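Periplasmic sugar-binding domain protein (Pseudomonas fluorescens Pf-5, PDB 3H75) probably binds a carbohydrate in the periplasm, in the cleft between its two alpha/beta domains. Local coordinates at residues G120-A125 against S293-L298; R128-L133 against T206-S211; A150-K155 against W210-E215; G239-P244 against A260-L265. One frame throughout, in Å; residues are numbered along the deposited sequence.

Contact 1: G120-A125 against S293-L298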
loop_
_atom_site.group_PDB
_atom_site.type_symbol
_atom_site.label_atom_id
_atom_site.label_comp_id
_atom_site.label_asym_id
_atom_site.label_seq_id
_atom_site.Cartn_x
_atom_site.Cartn_y
_atom_site.Cartn_z
ATOM N N GLY A 120 1.388 -2.000 7.674
ATOM C CA GLY A 120 1.766 -3.181 6.929
ATOM C C GLY A 120 3.277 -3.308 6.908
ATOM O O GLY A 120 3.955 -2.834 7.823
ATOM N N ASP A 121 3.816 -3.939 5.869
ATOM C CA ASP A 121 5.261 -4.121 5.777
ATOM C C ASP A 121 5.856 -3.593 4.473
ATOM O O ASP A 121 6.398 -4.351 3.662
ATOM C CB ASP A 121 5.619 -5.606 5.998
ATOM C CG ASP A 121 4.906 -6.555 5.036
ATOM O OD1 ASP A 121 3.830 -6.210 4.501
ATOM O OD2 ASP A 121 5.425 -7.676 4.835
ATOM N N ASP A 122 5.765 -2.276 4.293
ATOM C CA ASP A 122 6.284 -1.611 3.099
ATOM C C ASP A 122 7.780 -1.830 2.877
ATOM O O ASP A 122 8.221 -2.027 1.745
ATOM C CB ASP A 122 6.009 -0.100 3.156
ATOM C CG ASP A 122 4.571 0.259 2.793
ATOM O OD1 ASP A 122 4.118 -0.122 1.698
ATOM O OD2 ASP A 122 3.900 0.935 3.600
ATOM N N GLU A 123 8.574 -1.777 3.943
ATOM C CA GLU A 123 10.014 -1.966 3.790
ATOM C C GLU A 123 10.314 -3.343 3.202
ATOM O O GLU A 123 11.136 -3.470 2.292
ATOM C CB GLU A 123 10.726 -1.805 5.135
ATOM C CG GLU A 123 12.237 -1.667 5.015
ATOM C CD GLU A 123 12.909 -1.437 6.356
ATOM O OE1 GLU A 123 12.376 -0.639 7.154
ATOM O OE2 GLU A 123 13.971 -2.045 6.608
ATOM N N GLU A 124 9.644 -4.373 3.713
ATOM C CA GLU A 124 9.855 -5.724 3.209
ATOM C C GLU A 124 9.514 -5.783 1.722
ATOM O O GLU A 124 10.219 -6.419 0.942
ATOM C CB GLU A 124 8.987 -6.729 3.973
ATOM C CG GLU A 124 9.083 -8.161 3.443
ATOM C CD GLU A 124 10.423 -8.823 3.724
ATOM O OE1 GLU A 124 11.408 -8.115 4.027
ATOM O OE2 GLU A 124 10.494 -10.066 3.631
ATOM N N ALA A 125 8.439 -5.110 1.326
ATOM C CA ALA A 125 8.034 -5.109 -0.079
ATOM C C ALA A 125 9.116 -4.508 -0.978
ATOM O O ALA A 125 9.416 -5.044 -2.053
ATOM C CB ALA A 125 6.727 -4.350 -0.246
ATOM N N SER A 293 1.966 -8.164 8.406
ATOM C CA SER A 293 2.754 -8.544 7.242
ATOM C C SER A 293 1.674 -8.880 6.229
ATOM O O SER A 293 1.069 -9.949 6.290
ATOM C CB SER A 293 3.612 -9.780 7.535
ATOM O OG SER A 293 4.674 -9.464 8.419
ATOM N N LEU A 294 1.411 -7.953 5.313
ATOM C CA LEU A 294 0.368 -8.153 4.319
ATOM C C LEU A 294 0.878 -8.396 2.905
ATOM O O LEU A 294 0.213 -9.069 2.113
ATOM C CB LEU A 294 -0.577 -6.945 4.305
ATOM C CG LEU A 294 -1.310 -6.624 5.610
ATOM C CD1 LEU A 294 -2.110 -5.347 5.435
ATOM C CD2 LEU A 294 -2.233 -7.781 5.988
ATOM N N PHE A 295 2.051 -7.860 2.584
ATOM C CA PHE A 295 2.590 -8.015 1.239
ATOM C C PHE A 295 3.034 -9.416 0.870
ATOM O O PHE A 295 3.620 -10.136 1.676
ATOM C CB PHE A 295 3.764 -7.060 1.014
ATOM C CG PHE A 295 3.352 -5.650 0.726
ATOM C CD1 PHE A 295 2.597 -5.349 -0.402
ATOM C CD2 PHE A 295 3.729 -4.618 1.574
ATOM C CE1 PHE A 295 2.224 -4.033 -0.682
ATOM C CE2 PHE A 295 3.362 -3.298 1.303
ATOM C CZ PHE A 295 2.607 -3.008 0.172
ATOM N N GLN A 296 2.736 -9.782 -0.370
ATOM C CA GLN A 296 3.113 -11.070 -0.933
ATOM C C GLN A 296 3.458 -10.841 -2.393
ATOM O O GLN A 296 2.792 -10.065 -3.078
ATOM C CB GLN A 296 1.957 -12.070 -0.874
ATOM C CG GLN A 296 1.658 -12.657 0.486
ATOM C CD GLN A 296 0.570 -13.713 0.416
ATOM O OE1 GLN A 296 0.635 -14.629 -0.407
ATOM N NE2 GLN A 296 -0.433 -13.595 1.282
ATOM N N ALA A 297 4.505 -11.508 -2.863
ATOM C CA ALA A 297 4.891 -11.416 -4.265
ATOM C C ALA A 297 3.942 -12.399 -4.948
ATOM O O ALA A 297 4.148 -13.612 -4.898
ATOM C CB ALA A 297 6.334 -11.854 -4.443
ATOM N N LEU A 298 2.897 -11.867 -5.572
ATOM C CA LEU A 298 1.876 -12.678 -6.221
ATOM C C LEU A 298 2.347 -13.686 -7.249
ATOM O O LEU A 298 3.257 -13.420 -8.025
ATOM C CB LEU A 298 0.840 -11.783 -6.895
ATOM C CG LEU A 298 -0.001 -10.846 -6.032
ATOM C CD1 LEU A 298 -0.893 -10.021 -6.953
ATOM C CD2 LEU A 298 -0.839 -11.643 -5.042
HETATM O O HOH W 1 4.513 -10.023 4.036
HETATM O O HOH W 2 7.010 -8.758 6.893
#
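In the hinge of this two-domain periplasmic binding protein, two of the interdomain crossovers run side by side: 120-125 leads from strand 115-119 of one sheet into helix 122-137, whereas the segment 293-298 leads from strand 289-291 of that sheet to strand 296-297 of the other. They are tied together by the carboxylate of Asp121, the residue just ahead of the helix. Its CG lies in the crowded position between backbone N and carbonyl carbon (chi1 56°), and instead of capping its own helix the group reaches across. Asp121 OD1 takes two backbone donors: Phe295 N approaches almost straight (172°) on the syn lone pair at 3.1 Å, and Leu294 N, also at 3.1 Å, comes from above the carboxylate plane. OD2 accepts from two waters, one of which also donates to Phe295 O while the other reaches Ser293 OG. An alanine at Asp121 would probably loosen the hinge, since both amides lose their shared acceptor and both waters a bridging partner. Phe295 lays one ring face on Ala125 CB, 3.8 Å from the ring centroid. Asp122 OD1, salt-bridged to Arg163, lies at the ring edge, 3.3 Å from Phe295 CE2.

Contact 2: R128-L133 against T206-S211; sequences RMLKEL and TQLVWS
Met129 and Trp210 cross at about a right angle at one end of the contact between 128-133 and 206-211. The indole leaves the strand with CG anti to the backbone N (chi1 179°), which swings its pyrrole side toward the helix. Met129, modelled as selenomethionine, starts with CG beside its own backbone N and then bends at chi3 (-73°), so that the terminal methyl folds back over the indole rim, with CE 3.5 Å from Trp210 NE1. Met129 SE stands 4.8 Å from the centroid of the Trp210 five-membered ring, a Met-aromatic contact reached obliquely. The same Met129 SE lies 3.4 Å from the carbonyl oxygen Ser211 O. At the edge of the indole, near its plane, Leu130 N approaches Trp210 CD1 to 3.9 Å. The indole N-H itself is spent on Gly126 O, one turn back in the same helix. Helix 122-137 is here a covering layer of the Rossmann-like alpha/beta domain, and its segment runs nearly antiparallel to the strand (160°), the two axes 9.0 Å apart. A glycine at Trp210 removes the aromatic partner of Met129 and the indole donor to Gly126 O, and would probably disturb the seating of the helix on the sheet. Toward the start of the strand, leucines take over. Leu133 CB packs against Leu208 CD2 at 3.9 Å, while Leu133 CD1 lies over the strand backbone, 3.9 Å from Val209 O. Leu130 CD1 touches Leu208 CD1 tip to tip at 4.3 Å, and Leu130 also reaches Leu167 of helix 158-173.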
loop_
_atom_site.group_PDB
_atom_site.type_symbol
_atom_site.label_atom_id
_atom_site.label_comp_id
_atom_site.label_asym_id
_atom_site.label_seq_id
_atom_site.Cartn_x
_atom_site.Cartn_y
_atom_site.Cartn_z
ATOM N N ARG A 128 12.108 -7.034 -0.966
ATOM C CA ARG A 128 11.786 -8.230 -1.733
ATOM C C ARG A 128 11.692 -7.982 -3.229
ATOM O O ARG A 128 12.047 -8.851 -4.016
ATOM C CB ARG A 128 10.491 -8.856 -1.207
ATOM C CG ARG A 128 10.657 -9.515 0.164
ATOM C CD ARG A 128 11.630 -10.687 0.092
ATOM N NE ARG A 128 12.116 -11.087 1.411
ATOM C CZ ARG A 128 13.150 -11.898 1.608
ATOM N NH1 ARG A 128 13.809 -12.399 0.570
ATOM N NH2 ARG A 128 13.532 -12.202 2.842
HETATM N N MSE A 129 11.230 -6.803 -3.637
HETATM C CA MSE A 129 11.145 -6.550 -5.071
HETATM C C MSE A 129 12.495 -6.650 -5.751
HETATM O O MSE A 129 12.606 -7.268 -6.808
HETATM C CB MSE A 129 10.529 -5.187 -5.372
HETATM C CG MSE A 129 9.012 -5.154 -5.214
HETATM SE SE MSE A 129 8.225 -3.570 -6.015
HETATM C CE MSE A 129 8.815 -2.252 -4.704
ATOM N N LEU A 130 13.530 -6.059 -5.164
ATOM C CA LEU A 130 14.838 -6.140 -5.798
ATOM C C LEU A 130 15.374 -7.566 -5.738
ATOM O O LEU A 130 15.918 -8.053 -6.724
ATOM C CB LEU A 130 15.844 -5.178 -5.158
ATOM C CG LEU A 130 17.151 -5.098 -5.963
ATOM C CD1 LEU A 130 16.852 -4.603 -7.369
ATOM C CD2 LEU A 130 18.136 -4.180 -5.279
ATOM N N LYS A 131 15.221 -8.232 -4.593
ATOM C CA LYS A 131 15.711 -9.608 -4.473
ATOM C C LYS A 131 15.041 -10.512 -5.507
ATOM O O LYS A 131 15.703 -11.348 -6.127
ATOM C CB LYS A 131 15.468 -10.155 -3.062
ATOM C CG LYS A 131 16.402 -9.571 -2.019
ATOM C CD LYS A 131 16.282 -10.294 -0.685
ATOM C CE LYS A 131 16.786 -11.725 -0.749
ATOM N NZ LYS A 131 18.257 -11.813 -0.956
ATOM N N GLU A 132 13.737 -10.333 -5.699
ATOM C CA GLU A 132 12.988 -11.128 -6.668
ATOM C C GLU A 132 13.431 -10.830 -8.096
ATOM O O GLU A 132 13.587 -11.745 -8.911
ATOM C CB GLU A 132 11.488 -10.856 -6.528
ATOM C CG GLU A 132 10.836 -11.571 -5.362
ATOM C CD GLU A 132 10.751 -13.065 -5.596
ATOM O OE1 GLU A 132 10.004 -13.478 -6.508
ATOM O OE2 GLU A 132 11.438 -13.821 -4.878
ATOM N N LEU A 133 13.623 -9.550 -8.405
ATOM C CA LEU A 133 14.059 -9.163 -9.742
ATOM C C LEU A 133 15.421 -9.782 -10.034
ATOM O O LEU A 133 15.652 -10.313 -11.123
ATOM C CB LEU A 133 14.141 -7.639 -9.861
ATOM C CG LEU A 133 12.827 -6.863 -9.973
ATOM C CD1 LEU A 133 13.134 -5.369 -9.911
ATOM C CD2 LEU A 133 12.112 -7.212 -11.281
ATOM N N THR A 206 20.503 -0.791 -18.749
ATOM C CA THR A 206 19.544 -1.108 -17.695
ATOM C C THR A 206 18.879 -2.456 -17.962
ATOM O O THR A 206 18.393 -2.711 -19.068
ATOM C CB THR A 206 18.437 -0.028 -17.588
ATOM O OG1 THR A 206 19.024 1.229 -17.233
ATOM C CG2 THR A 206 17.403 -0.422 -16.517
ATOM N N GLN A 207 18.871 -3.323 -16.952
ATOM C CA GLN A 207 18.240 -4.632 -17.084
ATOM C C GLN A 207 17.128 -4.783 -16.059
ATOM O O GLN A 207 16.282 -5.663 -16.189
ATOM C CB GLN A 207 19.246 -5.760 -16.866
ATOM C CG GLN A 207 20.375 -5.797 -17.867
ATOM C CD GLN A 207 21.267 -6.996 -17.654
ATOM O OE1 GLN A 207 20.947 -8.110 -18.076
ATOM N NE2 GLN A 207 22.387 -6.780 -16.979
ATOM N N LEU A 208 17.143 -3.936 -15.032
ATOM C CA LEU A 208 16.131 -4.009 -13.982
ATOM C C LEU A 208 15.477 -2.664 -13.708
ATOM O O LEU A 208 16.150 -1.635 -13.688
ATOM C CB LEU A 208 16.747 -4.505 -12.672
ATOM C CG LEU A 208 17.441 -5.865 -12.649
ATOM C CD1 LEU A 208 18.057 -6.068 -11.260
ATOM C CD2 LEU A 208 16.451 -6.974 -12.990
ATOM N N VAL A 209 14.162 -2.675 -13.505
ATOM C CA VAL A 209 13.427 -1.459 -13.178
ATOM C C VAL A 209 12.550 -1.739 -11.960
ATOM O O VAL A 209 11.586 -2.506 -12.027
ATOM C CB VAL A 209 12.530 -0.986 -14.347
ATOM C CG1 VAL A 209 11.779 0.283 -13.951
ATOM C CG2 VAL A 209 13.387 -0.724 -15.581
ATOM N N TRP A 210 12.923 -1.134 -10.841
ATOM C CA TRP A 210 12.207 -1.262 -9.571
ATOM C C TRP A 210 11.242 -0.080 -9.502
ATOM O O TRP A 210 11.651 1.060 -9.713
ATOM C CB TRP A 210 13.226 -1.160 -8.428
ATOM C CG TRP A 210 12.712 -1.248 -7.011
ATOM C CD1 TRP A 210 12.757 -2.341 -6.193
ATOM C CD2 TRP A 210 12.210 -0.168 -6.206
ATOM N NE1 TRP A 210 12.330 -2.008 -4.928
ATOM C CE2 TRP A 210 11.988 -0.681 -4.908
ATOM C CE3 TRP A 210 11.933 1.184 -6.454
ATOM C CZ2 TRP A 210 11.504 0.112 -3.858
ATOM C CZ3 TRP A 210 11.449 1.977 -5.406
ATOM C CH2 TRP A 210 11.243 1.434 -4.126
ATOM N N SER A 211 9.965 -0.353 -9.236
ATOM C CA SER A 211 8.962 0.712 -9.111
ATOM C C SER A 211 8.199 0.567 -7.804
ATOM O O SER A 211 7.791 -0.538 -7.434
ATOM C CB SER A 211 7.968 0.675 -10.273
ATOM O OG SER A 211 8.587 1.071 -11.482
#

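Contact 3: A150-K155 against W210-E215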
loop_
_atom_site.group_PDB
_atom_site.type_symbol
_atom_site.label_atom_id
_atom_site.label_comp_id
_atom_site.label_asym_id
_atom_site.label_seq_id
_atom_site.Cartn_x
_atom_site.Cartn_y
_atom_site.Cartn_z
ATOM N N ALA A 150 15.242 3.124 -10.720
ATOM C CA ALA A 150 14.222 3.031 -9.682
ATOM C C ALA A 150 13.248 4.197 -9.757
ATOM O O ALA A 150 13.647 5.350 -9.915
ATOM C CB ALA A 150 14.867 2.980 -8.304
ATOM N N PHE A 151 11.964 3.879 -9.659
ATOM C CA PHE A 151 10.911 4.884 -9.693
ATOM C C PHE A 151 10.201 4.829 -8.353
ATOM O O PHE A 151 9.546 3.835 -8.033
ATOM C CB PHE A 151 9.922 4.572 -10.819
ATOM C CG PHE A 151 10.493 4.776 -12.188
ATOM C CD1 PHE A 151 10.338 5.992 -12.844
ATOM C CD2 PHE A 151 11.229 3.770 -12.805
ATOM C CE1 PHE A 151 10.910 6.208 -14.089
ATOM C CE2 PHE A 151 11.809 3.977 -14.056
ATOM C CZ PHE A 151 11.647 5.201 -14.698
ATOM N N SER A 152 10.335 5.886 -7.561
ATOM C CA SER A 152 9.689 5.910 -6.257
ATOM C C SER A 152 8.429 6.763 -6.338
ATOM O O SER A 152 8.154 7.356 -7.374
ATOM C CB SER A 152 10.647 6.464 -5.202
ATOM O OG SER A 152 10.126 6.256 -3.902
ATOM N N GLY A 153 7.664 6.815 -5.252
ATOM C CA GLY A 153 6.431 7.587 -5.250
ATOM C C GLY A 153 6.626 9.029 -4.836
ATOM O O GLY A 153 7.548 9.695 -5.304
ATOM N N LEU A 154 5.739 9.522 -3.977
ATOM C CA LEU A 154 5.850 10.884 -3.476
ATOM C C LEU A 154 6.960 10.826 -2.430
ATOM O O LEU A 154 6.835 10.129 -1.426
ATOM C CB LEU A 154 4.528 11.330 -2.841
ATOM C CG LEU A 154 3.371 11.636 -3.801
ATOM C CD1 LEU A 154 2.064 11.711 -3.021
ATOM C CD2 LEU A 154 3.631 12.947 -4.533
ATOM N N LYS A 155 8.048 11.548 -2.677
ATOM C CA LYS A 155 9.196 11.538 -1.776
ATOM C C LYS A 155 8.892 11.737 -0.293
ATOM O O LYS A 155 9.472 11.058 0.556
ATOM C CB LYS A 155 10.223 12.584 -2.220
ATOM C CG LYS A 155 11.542 12.503 -1.455
ATOM C CD LYS A 155 12.553 13.524 -1.957
ATOM C CE LYS A 155 13.873 13.400 -1.205
ATOM N NZ LYS A 155 14.871 14.406 -1.655
ATOM N N TRP A 210 12.923 -1.134 -10.841
ATOM C CA TRP A 210 12.207 -1.262 -9.571
ATOM C C TRP A 210 11.242 -0.080 -9.502
ATOM O O TRP A 210 11.651 1.060 -9.713
ATOM C CB TRP A 210 13.226 -1.160 -8.428
ATOM C CG TRP A 210 12.712 -1.248 -7.011
ATOM C CD1 TRP A 210 12.757 -2.341 -6.193
ATOM C CD2 TRP A 210 12.210 -0.168 -6.206
ATOM N NE1 TRP A 210 12.330 -2.008 -4.928
ATOM C CE2 TRP A 210 11.988 -0.681 -4.908
ATOM C CE3 TRP A 210 11.933 1.184 -6.454
ATOM C CZ2 TRP A 210 11.504 0.112 -3.858
ATOM C CZ3 TRP A 210 11.449 1.977 -5.406
ATOM C CH2 TRP A 210 11.243 1.434 -4.126
ATOM N N SER A 211 9.965 -0.353 -9.236
ATOM C CA SER A 211 8.962 0.712 -9.111
ATOM C C SER A 211 8.199 0.567 -7.804
ATOM O O SER A 211 7.791 -0.538 -7.434
ATOM C CB SER A 211 7.968 0.675 -10.273
ATOM O OG SER A 211 8.587 1.071 -11.482
ATOM N N ALA A 212 8.005 1.684 -7.105
ATOM C CA ALA A 212 7.298 1.663 -5.828
ATOM C C ALA A 212 5.804 1.390 -5.966
ATOM O O ALA A 212 5.119 1.185 -4.975
ATOM C CB ALA A 212 7.540 2.961 -5.066
ATOM N N ASN A 213 5.277 1.424 -7.184
ATOM C CA ASN A 213 3.876 1.061 -7.369
ATOM C C ASN A 213 3.675 0.553 -8.788
ATOM O O ASN A 213 4.582 0.669 -9.627
ATOM C CB ASN A 213 2.916 2.209 -6.972
ATOM C CG ASN A 213 2.611 3.169 -8.093
ATOM O OD1 ASN A 213 3.353 3.278 -9.059
ATOM N ND2 ASN A 213 1.504 3.900 -7.950
ATOM N N ASP A 214 2.518 -0.046 -9.048
ATOM C CA ASP A 214 2.250 -0.619 -10.355
ATOM C C ASP A 214 1.981 0.381 -11.466
ATOM O O ASP A 214 2.365 0.142 -12.610
ATOM C CB ASP A 214 1.113 -1.656 -10.263
ATOM C CG ASP A 214 -0.201 -1.071 -9.775
ATOM O OD1 ASP A 214 -0.220 0.056 -9.238
ATOM O OD2 ASP A 214 -1.225 -1.770 -9.923
ATOM N N GLU A 215 1.337 1.495 -11.132
ATOM C CA GLU A 215 1.041 2.535 -12.115
ATOM C C GLU A 215 2.332 2.970 -12.804
ATOM O O GLU A 215 2.414 3.028 -14.035
ATOM C CB GLU A 215 0.417 3.755 -11.430
ATOM C CG GLU A 215 -0.910 3.513 -10.709
ATOM C CD GLU A 215 -2.096 3.436 -11.649
ATOM O OE1 GLU A 215 -2.055 4.086 -12.717
ATOM O OE2 GLU A 215 -3.080 2.741 -11.309
#
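Two backbone hydrogen bonds join 150-155 to 210-215, and both grip Phe151. Its N-H points at Trp210 O (Phe151 N to Trp210 O 2.8 Å, 163°), and its carbonyl receives the next amide along, Ala212 N to Phe151 O at 2.8 Å. In each bond the donor lies nearly along the C=O axis of its acceptor. CA-H groups supplement the two carbonyls: Ala150 CA lies 3.2 Å from Trp210 O, and Ser211 CA is 3.4 Å from Phe151 O. The neighbouring residues Ala150 and Ser152 turn their backbone bonds the other way, to strand 177-184 and Gly185. This is parallel pairing at the C-terminal ends of adjacent strands in a Rossmann-like sheet, the ends that face the interdomain cleft. Ala150 CB packs on the benzo side of the indole, 3.9 Å from Trp210 CE3. On the opposite face of the sheet Phe151 CB lies beside Ser211 OG at 3.8 Å. Just past the last bridge, Ala212 CB settles against the backbone of the partner strand, 3.8 Å from Ser152 CA. The loop at the C-terminal edge of the sheet is rich in satisfied polar groups: Asn213 OD1 caps Met216 N at the start of helix 214-226, while its ND2 donates to Trp187 O and to the bound glycerol. Asp214 OD2 pairs with Ser243 OG, and Asp214 OD1 accepts a weak bond from its neighbour Glu215 N. Ser152 OG, in contrast, is buried with no polar partner in the model.

Contact 4: G239-P244 against A260-L265. With GOL (glycerol), chain D.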
loop_
_atom_site.group_PDB
_atom_site.type_symbol
_atom_site.label_atom_id
_atom_site.label_comp_id
_atom_site.label_asym_id
_atom_site.label_seq_id
_atom_site.Cartn_x
_atom_site.Cartn_y
_atom_site.Cartn_z
ATOM N N GLY A 239 6.608 -4.094 -9.268
ATOM C CA GLY A 239 5.616 -3.105 -8.883
ATOM C C GLY A 239 4.883 -3.498 -7.615
ATOM O O GLY A 239 5.027 -4.623 -7.127
ATOM N N VAL A 240 4.104 -2.559 -7.080
ATOM C CA VAL A 240 3.301 -2.774 -5.873
ATOM C C VAL A 240 1.857 -2.370 -6.175
ATOM O O VAL A 240 1.632 -1.382 -6.865
ATOM C CB VAL A 240 3.801 -1.904 -4.700
ATOM C CG1 VAL A 240 2.975 -2.190 -3.454
ATOM C CG2 VAL A 240 5.266 -2.181 -4.424
ATOM N N ASN A 241 0.905 -3.141 -5.646
ATOM C CA ASN A 241 -0.550 -2.947 -5.785
ATOM C C ASN A 241 -1.166 -4.113 -6.563
ATOM O O ASN A 241 -0.531 -5.162 -6.727
ATOM C CB ASN A 241 -0.915 -1.623 -6.485
ATOM C CG ASN A 241 -0.484 -0.381 -5.700
ATOM O OD1 ASN A 241 -0.086 -0.458 -4.537
ATOM N ND2 ASN A 241 -0.578 0.779 -6.346
ATOM N N SER A 242 -2.394 -3.939 -7.044
ATOM C CA SER A 242 -3.068 -5.011 -7.774
ATOM C C SER A 242 -4.066 -4.515 -8.811
ATOM O O SER A 242 -5.169 -5.058 -8.933
ATOM C CB SER A 242 -3.774 -5.948 -6.783
ATOM O OG SER A 242 -4.737 -5.245 -6.010
ATOM N N SER A 243 -3.692 -3.486 -9.564
ATOM C CA SER A 243 -4.596 -2.975 -10.589
ATOM C C SER A 243 -4.841 -4.084 -11.608
ATOM O O SER A 243 -3.989 -4.950 -11.823
ATOM C CB SER A 243 -3.994 -1.761 -11.292
ATOM O OG SER A 243 -2.844 -2.118 -12.037
ATOM N N PRO A 244 -6.015 -4.071 -12.251
ATOM C CA PRO A 244 -6.331 -5.099 -13.244
ATOM C C PRO A 244 -5.238 -5.266 -14.293
ATOM O O PRO A 244 -4.853 -6.391 -14.617
ATOM C CB PRO A 244 -7.643 -4.603 -13.843
ATOM C CG PRO A 244 -8.294 -3.922 -12.680
ATOM C CD PRO A 244 -7.146 -3.145 -12.072
ATOM N N ALA A 260 1.582 -7.409 -3.510
ATOM C CA ALA A 260 0.217 -6.970 -3.254
ATOM C C ALA A 260 -0.292 -7.461 -1.918
ATOM O O ALA A 260 0.285 -8.369 -1.322
ATOM C CB ALA A 260 -0.706 -7.459 -4.369
ATOM N N GLY A 261 -1.372 -6.841 -1.453
ATOM C CA GLY A 261 -1.968 -7.238 -0.192
ATOM C C GLY A 261 -2.327 -6.102 0.745
ATOM O O GLY A 261 -3.262 -6.228 1.538
ATOM N N HIS A 262 -1.617 -4.982 0.660
ATOM C CA HIS A 262 -1.900 -3.877 1.566
ATOM C C HIS A 262 -3.214 -3.139 1.327
ATOM O O HIS A 262 -3.636 -2.344 2.167
ATOM C CB HIS A 262 -0.720 -2.888 1.604
ATOM C CG HIS A 262 -0.563 -2.054 0.371
ATOM N ND1 HIS A 262 -0.590 -2.583 -0.902
ATOM C CD2 HIS A 262 -0.300 -0.734 0.220
ATOM C CE1 HIS A 262 -0.348 -1.629 -1.781
ATOM N NE2 HIS A 262 -0.168 -0.495 -1.126
ATOM N N PHE A 263 -3.877 -3.406 0.206
ATOM C CA PHE A 263 -5.147 -2.742 -0.064
ATOM C C PHE A 263 -6.211 -3.246 0.905
ATOM O O PHE A 263 -7.287 -2.664 1.008
ATOM C CB PHE A 263 -5.602 -2.975 -1.513
ATOM C CG PHE A 263 -6.179 -4.345 -1.771
ATOM C CD1 PHE A 263 -7.550 -4.582 -1.643
ATOM C CD2 PHE A 263 -5.353 -5.395 -2.150
ATOM C CE1 PHE A 263 -8.083 -5.849 -1.889
ATOM C CE2 PHE A 263 -5.875 -6.660 -2.396
ATOM C CZ PHE A 263 -7.241 -6.887 -2.267
ATOM N N THR A 264 -5.901 -4.323 1.620
ATOM C CA THR A 264 -6.845 -4.897 2.577
ATOM C C THR A 264 -6.747 -4.269 3.966
ATOM O O THR A 264 -7.614 -4.497 4.806
ATOM C CB THR A 264 -6.608 -6.411 2.767
ATOM O OG1 THR A 264 -5.280 -6.620 3.265
ATOM C CG2 THR A 264 -6.792 -7.161 1.458
ATOM N N LEU A 265 -5.708 -3.479 4.213
ATOM C CA LEU A 265 -5.510 -2.908 5.544
ATOM C C LEU A 265 -6.706 -2.173 6.136
ATOM O O LEU A 265 -7.000 -2.331 7.321
ATOM C CB LEU A 265 -4.279 -1.998 5.558
ATOM C CG LEU A 265 -3.675 -1.789 6.954
ATOM C CD1 LEU A 265 -2.189 -1.497 6.829
ATOM C CD2 LEU A 265 -4.395 -0.665 7.664
HETATM C C1 GOL D . 0.528 3.557 -1.776
HETATM O O1 GOL D . 0.483 2.604 -0.806
HETATM C C2 GOL D . 0.161 2.857 -3.069
HETATM O O2 GOL D . 1.047 1.696 -3.329
HETATM C C3 GOL D . 0.204 3.914 -4.190
HETATM O O3 GOL D . -0.091 3.520 -5.465
#
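Asn241 directly follows strand 236-240 with its CB pointing away from 260-265, yet its amide returns toward that segment. CG lies anti to the carbonyl carbon, beside the backbone N (chi1 -64°), which carries the group to a bound glycerol, probably from the crystallisation liquor, in the interdomain cleft. One branch, Asn241 OD1, accepts a hydrogen bond from glycerol O2 at 2.7 Å. The same Asn241 OD1 also meets the edge of the imidazole, 3.0 Å from His262 CE1. The amide and imidazole planes are 23° apart, and OD1 lies in the plane of the ring, off its CE1 edge, a contact that may be weakly electrostatic. The other branch, Asn241 ND2, donates to glycerol O3 at 2.9 Å and to Asp214 OD1, so both ends of the amide are engaged. His262 adds to the grip: its NE2 shares a hydrogen bond with glycerol O1 at 3.2 Å and gives a weak one to glycerol O2. Arg163 NH1 and Asn213 also bond the glycerol. A polyol held this way is consistent with the place of a sugar in this family. Ala260 CB presses on Asn241 O at 3.3 Å, and Val240 CG1 crosses to His262 CE1 at 3.8 Å. The segment 260-265 is itself a crossover, from strand 257-260 of one domain to helix 265-277 of the other. Phe18 stacks on the His262 ring from the domain that holds helix 17-33, while Arg163 of helix 158-173 touches Val240 and His262 from the domain of the mixed sheet.

Overall arrangement
All four contacts reach the mixed sheet of the second domain. Contacts 1 and 4 lie near the centre of the molecule, their centres about 9 Å apart, and between them include three crossovers to the other domain, 120-125, 260-265 and 293-298, as expected for the hinge of a type I binding protein. Contact 1 spans the longest stretch of sequence and encloses the others. Contacts 2 and 3 share Trp210 and Ser211, with centres about 11 Å apart, and both close before contact 4 opens. Contact 2, about 17 Å from contact 4 between centres, follows helix 122-137 away from the hinge, along the face of the sheet. Asp214 links contact 3 to contact 4 beside the presumed sugar site.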